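Local coordinates for RidA family protein (Psychrobacter sp. MES7-P7E, PDB 6L8P) that probably hydrolyses reactive enamine and imine intermediates to their keto acids with release of ammonia, as a trimeric, cold-adapted member of the RidA family, at residues A[109-112]-A[113-117]. The protein carries 1 engineered substitution. Numbering follows the deposited sequence.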
loop_
_atom_site.group_PDB
_atom_site.type_symbol
_atom_site.label_atom_id
_atom_site.label_comp_id
_atom_site.label_asym_id
_atom_site.label_seq_id
_atom_site.Cartn_x
_atom_site.Cartn_y
_atom_site.Cartn_z
ATOM N N ASN A 109 13.190 1.166 -13.575
ATOM C CA ASN A 109 14.310 1.609 -12.758
ATOM C C ASN A 109 15.067 2.737 -13.451
ATOM O O ASN A 109 15.484 3.698 -12.783
ATOM C CB ASN A 109 15.203 0.409 -12.431
ATOM C CG ASN A 109 14.550 -0.541 -11.416
ATOM O OD1 ASN A 109 13.872 -0.090 -10.479
ATOM N ND2 ASN A 109 14.777 -1.846 -11.575
ATOM N N GLU A 110 15.134 2.706 -14.788
ATOM C CA GLU A 110 15.790 3.788 -15.527
ATOM C C GLU A 110 15.034 5.104 -15.389
ATOM O O GLU A 110 15.642 6.168 -15.180
ATOM C CB GLU A 110 15.925 3.405 -16.997
ATOM C CG GLU A 110 16.920 2.293 -17.246
ATOM C CD GLU A 110 16.952 1.857 -18.705
ATOM O OE1 GLU A 110 16.285 2.507 -19.547
ATOM O OE2 GLU A 110 17.647 0.859 -19.002
ATOM N N VAL A 111 13.698 5.058 -15.481
ATOM C CA VAL A 111 12.922 6.276 -15.349
ATOM C C VAL A 111 13.065 6.833 -13.944
ATOM O O VAL A 111 13.165 8.054 -13.759
ATOM C CB VAL A 111 11.446 5.989 -15.716
ATOM C CG1 VAL A 111 10.551 7.180 -15.390
ATOM C CG2 VAL A 111 11.354 5.629 -17.220
ATOM N N PHE A 112 13.160 5.938 -12.942
ATOM C CA PHE A 112 13.388 6.390 -11.572
ATOM C C PHE A 112 14.702 7.158 -11.470
ATOM O O PHE A 112 14.733 8.278 -10.914
ATOM C CB PHE A 112 13.383 5.192 -10.607
ATOM C CG PHE A 112 12.042 4.924 -9.974
ATOM C CD1 PHE A 112 10.937 4.645 -10.762
ATOM C CD2 PHE A 112 11.907 4.953 -8.602
ATOM C CE1 PHE A 112 9.685 4.409 -10.160
ATOM C CE2 PHE A 112 10.682 4.719 -7.990
ATOM C CZ PHE A 112 9.547 4.477 -8.798
ATOM N N VAL A 113 15.773 6.595 -12.065
ATOM C CA VAL A 113 17.087 7.242 -11.988
ATOM C C VAL A 113 17.031 8.597 -12.669
ATOM O O VAL A 113 17.588 9.585 -12.170
ATOM C CB VAL A 113 18.169 6.342 -12.616
ATOM C CG1 VAL A 113 19.472 7.162 -12.856
ATOM C CG2 VAL A 113 18.459 5.128 -11.740
ATOM N N ALA A 114 16.306 8.679 -13.787
ATOM C CA ALA A 114 16.256 9.933 -14.531
ATOM C C ALA A 114 15.508 11.015 -13.771
ATOM O O ALA A 114 15.773 12.212 -13.962
ATOM C CB ALA A 114 15.603 9.697 -15.895
ATOM N N ASN A 115 14.585 10.634 -12.886
ATOM C CA ASN A 115 13.726 11.605 -12.256
ATOM C C ASN A 115 14.057 11.893 -10.803
ATOM O O ASN A 115 13.468 12.817 -10.232
ATOM C CB ASN A 115 12.255 11.134 -12.360
ATOM C CG ASN A 115 11.655 11.390 -13.725
ATOM O OD1 ASN A 115 11.158 12.486 -13.971
ATOM N ND2 ASN A 115 11.689 10.407 -14.610
ATOM N N LEU A 116 14.966 11.126 -10.189
ATOM C CA LEU A 116 15.183 11.198 -8.752
ATOM C C LEU A 116 16.665 11.356 -8.497
ATOM O O LEU A 116 17.483 10.885 -9.287
ATOM C CB LEU A 116 14.712 9.913 -8.016
ATOM C CG LEU A 116 13.207 9.605 -8.156
ATOM C CD1 LEU A 116 12.978 8.163 -7.683
ATOM C CD2 LEU A 116 12.350 10.606 -7.391
ATOM N N SER A 117 16.989 11.991 -7.375
ATOM C CA SER A 117 18.354 12.012 -6.869
ATOM C C SER A 117 18.418 11.264 -5.546
ATOM O O SER A 117 17.448 11.224 -4.780
ATOM C CB SER A 117 18.847 13.442 -6.680
ATOM O OG SER A 117 17.965 14.174 -5.834
#
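Asn115 folds its side-chain amide back onto the last turn of helix 105-115, where ND2 donates to Val111 O at 2.9 Å in a nearly straight bond (169°). Val111 O lies in the plane of the Asn115 amide, while ND2 is tilted from the plane of the carbonyl. The backbone N of Asn115 reaches Val111 O only weakly, at 127°, and bonds Phe112 O at 3.1 Å from above that carbonyl's plane. With CG beside the backbone N (chi1 -79°), the amide runs alongside Val111, whose CG1 rests 3.5 Å from ND2. Replacing the asparagine with alanine would probably cost Val111 O its straight amide bond and open the side of Val111 that ND2 lies against. The next residue, Leu116, the first to leave helical geometry, lays CD1 obliquely against the Phe112 ring, 3.5 Å from CD2. Outward from these pairs, Phe75 of helix 67-84 meets the Phe112 ring edge-to-face, Arg123 adds a cation-pi contact, and Thr37 of the second subunit packs nearby. In this beta-alpha-beta unit the helix ends with a side-chain amide supplementing the fading backbone bonding, so one helix end combines an amide bond to a backbone carbonyl with apolar packing against strand 92-99.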